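Local coordinates for glycosyl hydrolases family 2, sugar binding domain protein (PDB 6D1P) that probably hydrolyses the glycosidic bonds of beta-glucuronides, as a glycoside hydrolase family 2 enzyme of the gut bacterium Bacteroides uniformis, at residues A[78-84]-A[591-595]; A[84-88]-A[180-186]. One frame throughout, in Å; residues are numbered along the deposited sequence.

Interaction 1. Residues A[78-84]-A[591-595]; sequences AVDPDVN and IPYVN. With K (potassium ion), chain J.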
ATOM      1  N   ALA A  78       5.681   9.597   1.132  1.00 19.28           N
ATOM      2  CA  ALA A  78       5.774  10.724   0.205  1.00 16.79           C
ATOM      3  C   ALA A  78       7.159  10.796  -0.415  1.00 17.16           C
ATOM      4  O   ALA A  78       7.290  11.068  -1.609  1.00 18.05           O
ATOM      5  CB  ALA A  78       5.424  12.051   0.897  1.00 18.69           C
ATOM      6  N   VAL A  79       8.204  10.534   0.374  1.00 15.84           N
ATOM      7  CA  VAL A  79       9.573  10.652  -0.108  1.00 17.64           C
ATOM      8  C   VAL A  79      10.277   9.310  -0.213  1.00 22.36           C
ATOM      9  O   VAL A  79      11.462   9.277  -0.569  1.00 22.70           O
ATOM     10  CB  VAL A  79      10.400  11.625   0.758  1.00 19.85           C
ATOM     11  CG1 VAL A  79       9.812  13.067   0.703  1.00 13.96           C
ATOM     12  CG2 VAL A  79      10.504  11.123   2.195  1.00 19.56           C
ATOM     13  N   ASP A  80       9.600   8.207   0.072  1.00 21.07           N
ATOM     14  CA  ASP A  80      10.168   6.897  -0.217  1.00 20.52           C
ATOM     15  C   ASP A  80      10.505   6.823  -1.700  1.00 21.90           C
ATOM     16  O   ASP A  80       9.599   6.940  -2.531  1.00 26.69           O
ATOM     17  CB  ASP A  80       9.179   5.804   0.145  1.00 24.55           C
ATOM     18  CG  ASP A  80       9.762   4.394  -0.001  1.00 27.89           C
ATOM     19  OD1 ASP A  80      10.463   4.076  -1.004  1.00 26.14           O
ATOM     20  OD2 ASP A  80       9.498   3.603   0.920  1.00 24.56           O
ATOM     21  N   PRO A  81      11.769   6.622  -2.078  1.00 23.66           N
ATOM     22  CA  PRO A  81      12.131   6.711  -3.503  1.00 23.59           C
ATOM     23  C   PRO A  81      11.563   5.598  -4.368  1.00 27.82           C
ATOM     24  O   PRO A  81      11.639   5.706  -5.599  1.00 28.49           O
ATOM     25  CB  PRO A  81      13.663   6.651  -3.472  1.00 26.25           C
ATOM     26  CG  PRO A  81      13.941   5.813  -2.257  1.00 26.42           C
ATOM     27  CD  PRO A  81      12.907   6.207  -1.243  1.00 21.36           C
ATOM     28  N   ASP A  82      11.003   4.536  -3.789  1.00 25.82           N
ATOM     29  CA  ASP A  82      10.639   3.372  -4.583  1.00 31.35           C
ATOM     30  C   ASP A  82       9.138   3.147  -4.722  1.00 26.65           C
ATOM     31  O   ASP A  82       8.744   2.171  -5.364  1.00 29.21           O
ATOM     32  CB  ASP A  82      11.311   2.105  -4.007  1.00 29.24           C
ATOM     33  CG  ASP A  82      12.843   2.174  -4.071  1.00 36.73           C
ATOM     34  OD1 ASP A  82      13.516   2.041  -3.022  1.00 40.89           O
ATOM     35  OD2 ASP A  82      13.382   2.394  -5.178  1.00 37.00           O
ATOM     36  N   VAL A  83       8.285   4.006  -4.171  1.00 22.33           N
ATOM     37  CA  VAL A  83       6.850   3.770  -4.241  1.00 22.35           C
ATOM     38  C   VAL A  83       6.126   5.049  -4.630  1.00 28.80           C
ATOM     39  O   VAL A  83       6.607   6.160  -4.394  1.00 21.57           O
ATOM     40  CB  VAL A  83       6.293   3.235  -2.908  1.00 24.85           C
ATOM     41  CG1 VAL A  83       6.894   1.879  -2.577  1.00 20.07           C
ATOM     42  CG2 VAL A  83       6.610   4.206  -1.821  1.00 22.79           C
ATOM     43  N   ASN A  84       4.957   4.888  -5.244  1.00 26.09           N
ATOM     44  CA  ASN A  84       4.053   6.016  -5.360  1.00 22.40           C
ATOM     45  C   ASN A  84       3.413   6.274  -4.007  1.00 22.04           C
ATOM     46  O   ASN A  84       2.944   5.341  -3.353  1.00 24.31           O
ATOM     47  CB  ASN A  84       2.968   5.737  -6.390  1.00 22.05           C
ATOM     48  CG  ASN A  84       3.524   5.390  -7.748  1.00 27.61           C
ATOM     49  OD1 ASN A  84       4.453   6.041  -8.255  1.00 23.70           O
ATOM     50  ND2 ASN A  84       2.941   4.353  -8.364  1.00 25.52           N
ATOM     51  N   ILE A 591      17.409  14.714  -4.124  1.00 24.12           N
ATOM     52  CA  ILE A 591      16.663  14.002  -3.092  1.00 24.11           C
ATOM     53  C   ILE A 591      15.335  13.569  -3.714  1.00 21.03           C
ATOM     54  O   ILE A 591      14.496  14.434  -4.027  1.00 20.12           O
ATOM     55  CB  ILE A 591      16.458  14.853  -1.836  1.00 21.75           C
ATOM     56  CG1 ILE A 591      17.822  15.160  -1.194  1.00 23.67           C
ATOM     57  CG2 ILE A 591      15.588  14.078  -0.825  1.00 19.90           C
ATOM     58  CD1 ILE A 591      17.743  16.037   0.031  1.00 16.68           C
ATOM     59  N   PRO A 592      15.125  12.280  -3.962  1.00 24.16           N
ATOM     60  CA  PRO A 592      13.932  11.853  -4.703  1.00 19.78           C
ATOM     61  C   PRO A 592      12.658  12.372  -4.059  1.00 21.26           C
ATOM     62  O   PRO A 592      12.531  12.418  -2.833  1.00 21.84           O
ATOM     63  CB  PRO A 592      14.025  10.328  -4.650  1.00 20.71           C
ATOM     64  CG  PRO A 592      15.501  10.060  -4.581  1.00 19.09           C
ATOM     65  CD  PRO A 592      16.038  11.154  -3.696  1.00 22.11           C
ATOM     66  N   TYR A 593      11.737  12.839  -4.895  1.00 18.20           N
ATOM     67  CA  TYR A 593      10.436  13.317  -4.436  1.00 18.96           C
ATOM     68  C   TYR A 593      10.521  14.527  -3.482  1.00 20.87           C
ATOM     69  O   TYR A 593       9.571  14.801  -2.723  1.00 17.79           O
ATOM     70  CB  TYR A 593       9.653  12.173  -3.783  1.00 19.34           C
ATOM     71  CG  TYR A 593       9.321  11.037  -4.738  1.00 20.93           C
ATOM     72  CD1 TYR A 593       8.404  11.228  -5.775  1.00 18.46           C
ATOM     73  CD2 TYR A 593       9.910   9.773  -4.601  1.00 20.81           C
ATOM     74  CE1 TYR A 593       8.071  10.195  -6.658  1.00 19.57           C
ATOM     75  CE2 TYR A 593       9.582   8.717  -5.487  1.00 23.89           C
ATOM     76  CZ  TYR A 593       8.656   8.949  -6.511  1.00 20.03           C
ATOM     77  OH  TYR A 593       8.312   7.948  -7.389  1.00 22.98           O
ATOM     78  N   VAL A 594      11.614  15.286  -3.498  1.00 17.58           N
ATOM     79  CA  VAL A 594      11.705  16.505  -2.698  1.00 20.61           C
ATOM     80  C   VAL A 594      11.954  17.682  -3.630  1.00 19.13           C
ATOM     81  O   VAL A 594      12.868  17.652  -4.461  1.00 18.54           O
ATOM     82  CB  VAL A 594      12.775  16.409  -1.602  1.00 19.51           C
ATOM     83  CG1 VAL A 594      12.962  17.778  -0.908  1.00 18.42           C
ATOM     84  CG2 VAL A 594      12.331  15.398  -0.582  1.00 15.55           C
ATOM     85  N   ASN A 595      11.090  18.678  -3.547  1.00 19.94           N
ATOM     86  CA  ASN A 595      11.351  19.956  -4.197  1.00 20.42           C
ATOM     87  C   ASN A 595      12.413  20.663  -3.361  1.00 19.26           C
ATOM     88  O   ASN A 595      12.181  20.960  -2.187  1.00 20.41           O
ATOM     89  CB  ASN A 595      10.047  20.737  -4.294  1.00 18.44           C
ATOM     90  CG  ASN A 595      10.201  22.083  -4.991  1.00 24.43           C
ATOM     91  OD1 ASN A 595      11.063  22.901  -4.646  1.00 22.16           O
ATOM     92  ND2 ASN A 595       9.346  22.320  -5.983  1.00 22.55           N
TER
HETATM   93  K     K J 908       7.301   8.521  -3.086  1.00 20.55           K
HETATM   94  O   HOH W   1      13.446  10.739  -0.823  1.00 21.95           O
HETATM   95  O   HOH W   2       9.347   5.162  -7.386  1.00 30.51           O
HETATM   96  O   HOH W   3       6.109   8.136  -8.618  1.00 19.71           O
HETATM   97  O   HOH W   4       5.080   9.458  -4.616  1.00 12.49           O
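Tyr593 lays its ring against the metal-holding loop 78-84, one face turned to the potassium ion, which sits 3.2 Å above the ring plane and is displaced toward the CD2-CE2 rim. The ion is coordinated by the backbone oxygens of Ala78, Asp80 and Val83, together with Asp77 O and a water, so the aromatic face closes over a site built largely from carbonyl groups. Ala78 O also lies 3.4 Å from Tyr593 CB, while Pro81 O approaches the ring edge at CE2 (3.6 Å). Here the loop between strands 65-67 and 89-96 of the sugar-binding domain meets the turn leading into strand 594-595 of the TIM-barrel region. Two turns present these groups: a type I turn from Asp80 to Val83, reinforced by an Asx turn in which Asp80 OD1 accepts from Asp82 N, and a type II turn from Ile591 to Val594, whose third residue is Tyr593 with a positive phi of 62°. From there a chi1 of -63°, with CG anti to the carbonyl carbon, carries the ring over the ion. Val79 extends the contact on the apolar side, its CG1 meeting Val594 CG2 at 3.7 Å, and Pro81 CB rests 3.9 Å from Pro592 CB. Waters join the polar groups: one donates to both Val79 O and Pro592 O, and two others link Tyr593 OH to Pro81 O and to Asn84 OD1. Asn84 ND2 reaches Leu63 O of the second subunit.

Interaction 2. Residues A[84-88]-A[180-186]; sequences NYYQG and DMSDFNL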
ATOM      1  N   ASN A  84       4.957   4.888  -5.244  1.00 26.09           N
ATOM      2  CA  ASN A  84       4.053   6.016  -5.360  1.00 22.40           C
ATOM      3  C   ASN A  84       3.413   6.274  -4.007  1.00 22.04           C
ATOM      4  O   ASN A  84       2.944   5.341  -3.353  1.00 24.31           O
ATOM      5  CB  ASN A  84       2.968   5.737  -6.390  1.00 22.05           C
ATOM      6  CG  ASN A  84       3.524   5.390  -7.748  1.00 27.61           C
ATOM      7  OD1 ASN A  84       4.453   6.041  -8.255  1.00 23.70           O
ATOM      8  ND2 ASN A  84       2.941   4.353  -8.364  1.00 25.52           N
ATOM      9  N   TYR A  85       3.349   7.539  -3.602  1.00 21.39           N
ATOM     10  CA  TYR A  85       2.746   7.842  -2.315  1.00 23.45           C
ATOM     11  C   TYR A  85       1.292   7.392  -2.321  1.00 20.50           C
ATOM     12  O   TYR A  85       0.623   7.419  -3.357  1.00 23.01           O
ATOM     13  CB  TYR A  85       2.884   9.338  -1.976  1.00 19.84           C
ATOM     14  CG  TYR A  85       1.865  10.307  -2.566  1.00 19.12           C
ATOM     15  CD1 TYR A  85       0.894  10.883  -1.760  1.00 18.41           C
ATOM     16  CD2 TYR A  85       1.911  10.684  -3.902  1.00 17.87           C
ATOM     17  CE1 TYR A  85      -0.013  11.790  -2.257  1.00 15.95           C
ATOM     18  CE2 TYR A  85       0.998  11.593  -4.426  1.00 18.00           C
ATOM     19  CZ  TYR A  85       0.041  12.152  -3.587  1.00 19.55           C
ATOM     20  OH  TYR A  85      -0.877  13.061  -4.062  1.00 18.44           O
ATOM     21  N   TYR A  86       0.825   6.929  -1.165  1.00 22.07           N
ATOM     22  CA  TYR A  86      -0.458   6.245  -1.080  1.00 20.07           C
ATOM     23  C   TYR A  86      -1.613   7.218  -1.330  1.00 21.16           C
ATOM     24  O   TYR A  86      -1.669   8.297  -0.729  1.00 22.41           O
ATOM     25  CB  TYR A  86      -0.596   5.572   0.287  1.00 18.41           C
ATOM     26  CG  TYR A  86      -1.950   4.959   0.497  1.00 21.67           C
ATOM     27  CD1 TYR A  86      -2.258   3.699  -0.031  1.00 23.05           C
ATOM     28  CD2 TYR A  86      -2.936   5.639   1.189  1.00 20.53           C
ATOM     29  CE1 TYR A  86      -3.506   3.128   0.149  1.00 19.34           C
ATOM     30  CE2 TYR A  86      -4.190   5.088   1.367  1.00 22.70           C
ATOM     31  CZ  TYR A  86      -4.466   3.820   0.853  1.00 23.24           C
ATOM     32  OH  TYR A  86      -5.712   3.278   1.026  1.00 21.33           O
ATOM     33  N   GLN A  87      -2.530   6.846  -2.228  1.00 18.96           N
ATOM     34  CA  GLN A  87      -3.688   7.684  -2.560  1.00 21.24           C
ATOM     35  C   GLN A  87      -4.930   6.804  -2.513  1.00 22.40           C
ATOM     36  O   GLN A  87      -5.230   6.078  -3.470  1.00 21.60           O
ATOM     37  CB  GLN A  87      -3.535   8.360  -3.927  1.00 17.55           C
ATOM     38  CG  GLN A  87      -2.437   9.369  -3.978  1.00 21.31           C
ATOM     39  CD  GLN A  87      -2.308  10.029  -5.341  1.00 22.30           C
ATOM     40  OE1 GLN A  87      -1.890   9.402  -6.326  1.00 23.29           O
ATOM     41  NE2 GLN A  87      -2.679  11.280  -5.407  1.00 15.10           N
ATOM     42  N   GLY A  88      -5.655   6.881  -1.403  1.00 23.40           N
ATOM     43  CA  GLY A  88      -6.742   5.971  -1.155  1.00 23.22           C
ATOM     44  C   GLY A  88      -7.377   6.166   0.205  1.00 24.20           C
ATOM     45  O   GLY A  88      -7.151   7.161   0.894  1.00 22.91           O
ATOM     46  N   ASP A 180      -4.096  16.706  -9.348  1.00 18.94           N
ATOM     47  CA  ASP A 180      -2.913  15.887  -9.121  1.00 17.10           C
ATOM     48  C   ASP A 180      -1.750  16.267 -10.031  1.00 19.69           C
ATOM     49  O   ASP A 180      -0.666  15.691  -9.908  1.00 19.33           O
ATOM     50  CB  ASP A 180      -3.248  14.402  -9.295  1.00 20.07           C
ATOM     51  CG  ASP A 180      -3.882  13.798  -8.042  1.00 20.15           C
ATOM     52  OD1 ASP A 180      -3.169  13.628  -7.023  1.00 17.47           O
ATOM     53  OD2 ASP A 180      -5.094  13.511  -8.077  1.00 21.25           O
ATOM     54  N   MET A 181      -1.936  17.195 -10.960  1.00 19.03           N
ATOM     55  CA  MET A 181      -0.777  17.741 -11.647  1.00 20.14           C
ATOM     56  C   MET A 181       0.016  18.715 -10.777  1.00 21.34           C
ATOM     57  O   MET A 181       1.108  19.125 -11.180  1.00 22.73           O
ATOM     58  CB  MET A 181      -1.228  18.404 -12.943  1.00 18.07           C
ATOM     59  CG  MET A 181      -2.018  17.458 -13.851  1.00 22.56           C
ATOM     60  SD  MET A 181      -2.451  18.178 -15.441  1.00 25.39           S
ATOM     61  CE  MET A 181      -0.827  18.248 -16.205  1.00 20.95           C
ATOM     62  N   SER A 182      -0.494  19.066  -9.591  1.00 20.47           N
ATOM     63  CA  SER A 182       0.179  19.997  -8.695  1.00 20.02           C
ATOM     64  C   SER A 182       1.528  19.455  -8.246  1.00 23.06           C
ATOM     65  O   SER A 182       1.724  18.242  -8.112  1.00 19.21           O
ATOM     66  CB  SER A 182      -0.683  20.276  -7.465  1.00 15.90           C
ATOM     67  OG  SER A 182      -1.850  21.000  -7.814  1.00 20.38           O
ATOM     68  N   ASP A 183       2.448  20.384  -7.977  1.00 20.72           N
ATOM     69  CA  ASP A 183       3.796  20.080  -7.498  1.00 20.71           C
ATOM     70  C   ASP A 183       3.861  19.946  -5.966  1.00 20.95           C
ATOM     71  O   ASP A 183       4.789  20.433  -5.305  1.00 22.71           O
ATOM     72  CB  ASP A 183       4.743  21.152  -8.024  1.00 19.30           C
ATOM     73  CG  ASP A 183       6.213  20.823  -7.797  1.00 25.10           C
ATOM     74  OD1 ASP A 183       6.623  19.658  -7.972  1.00 21.97           O
ATOM     75  OD2 ASP A 183       6.972  21.773  -7.469  1.00 25.05           O
ATOM     76  N   PHE A 184       2.869  19.287  -5.374  1.00 19.99           N
ATOM     77  CA  PHE A 184       2.882  18.930  -3.958  1.00 18.99           C
ATOM     78  C   PHE A 184       1.988  17.712  -3.782  1.00 19.75           C
ATOM     79  O   PHE A 184       1.217  17.354  -4.680  1.00 23.61           O
ATOM     80  CB  PHE A 184       2.436  20.112  -3.074  1.00 20.23           C
ATOM     81  CG  PHE A 184       1.030  20.594  -3.345  1.00 17.11           C
ATOM     82  CD1 PHE A 184       0.776  21.535  -4.346  1.00 17.99           C
ATOM     83  CD2 PHE A 184      -0.030  20.145  -2.580  1.00 16.84           C
ATOM     84  CE1 PHE A 184      -0.522  22.008  -4.593  1.00 18.01           C
ATOM     85  CE2 PHE A 184      -1.340  20.604  -2.819  1.00 18.11           C
ATOM     86  CZ  PHE A 184      -1.577  21.544  -3.834  1.00 16.98           C
ATOM     87  N   ASN A 185       2.116  17.044  -2.629  1.00 21.10           N
ATOM     88  CA  ASN A 185       1.273  15.874  -2.362  1.00 19.50           C
ATOM     89  C   ASN A 185      -0.108  16.330  -1.922  1.00 20.06           C
ATOM     90  O   ASN A 185      -0.232  17.310  -1.181  1.00 20.51           O
ATOM     91  CB  ASN A 185       1.859  14.969  -1.279  1.00 17.86           C
ATOM     92  CG  ASN A 185       3.230  14.416  -1.640  1.00 19.52           C
ATOM     93  OD1 ASN A 185       4.249  14.820  -1.057  1.00 21.11           O
ATOM     94  ND2 ASN A 185       3.262  13.469  -2.571  1.00 16.32           N
ATOM     95  N   LEU A 186      -1.143  15.631  -2.407  1.00 19.68           N
ATOM     96  CA  LEU A 186      -2.498  15.719  -1.859  1.00 17.83           C
ATOM     97  C   LEU A 186      -2.545  14.729  -0.705  1.00 22.75           C
ATOM     98  O   LEU A 186      -2.926  13.562  -0.865  1.00 20.10           O
ATOM     99  CB  LEU A 186      -3.563  15.413  -2.907  1.00 16.62           C
ATOM    100  CG  LEU A 186      -4.048  16.507  -3.878  1.00 20.38           C
ATOM    101  CD1 LEU A 186      -2.904  17.195  -4.617  1.00 19.95           C
ATOM    102  CD2 LEU A 186      -5.064  15.934  -4.890  1.00 17.30           C
TER
HETATM  103  O   HOH W   5      -0.696  14.039  -6.651  1.00 15.53           O
HETATM  104  O   HOH W   6      -4.047  12.397  -2.942  1.00 20.27           O
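A buried contact between two loops of the sugar-binding domain is built here round Tyr85, whose ring is held between Gln87 of its own loop and Asn185 of 180-186. The CB of Asn185 makes a CH-pi contact, 4.2 Å from the centroid of the Tyr85 ring, and Gln87 CG lies on the opposite face, 3.7 Å above the plane. A chi1 of 83°, with CG set between the backbone N and the carbonyl carbon, sends the Tyr85 hydroxyl to Leu186, whose backbone N donates to Tyr85 OH (3.1 Å, 152°). The loops lead toward strands 89-96 and 194-199, which lie in different antiparallel sheets of this beta-sandwich domain. Beside the ring, Gln87 NE2 donates to Asp180 OD1 (2.9 Å), the carboxylate oxygen lying in the amide plane but being met from above its own plane. A water in the plane of the Tyr85 ring joins its OH to Asp180 OD1, and another connects Gln87 NE2 with Leu186 O. With an alanine at Tyr85, Leu186 N would probably lose its acceptor and a gap would be likely to open between Gln87 and Asn185. The other amide atom, Gln87 OE1, is held by Arg172 and by Gln40 of the second subunit.

Both interactions use the connection between strands 65-67 and 89-96, and they share Asn84. Interaction 1 ties it to the TIM-barrel region, whereas interaction 2 keeps it within the sugar-binding domain, against the loop before strand 194-199. Interaction 1 is only partly buried and lacks direct hydrogen bonds between its segments, relying on a metal-facing ring, apolar touches and water bridges. Interaction 2 is fully buried and adds direct hydrogen bonds to its ring packing. The two meet where Ala78 packs on Tyr85 and Asn185, and a probable hydrogen bond runs from Asn595 ND2 to Asp183 OD2 (2.9 Å). Each also touches the second subunit.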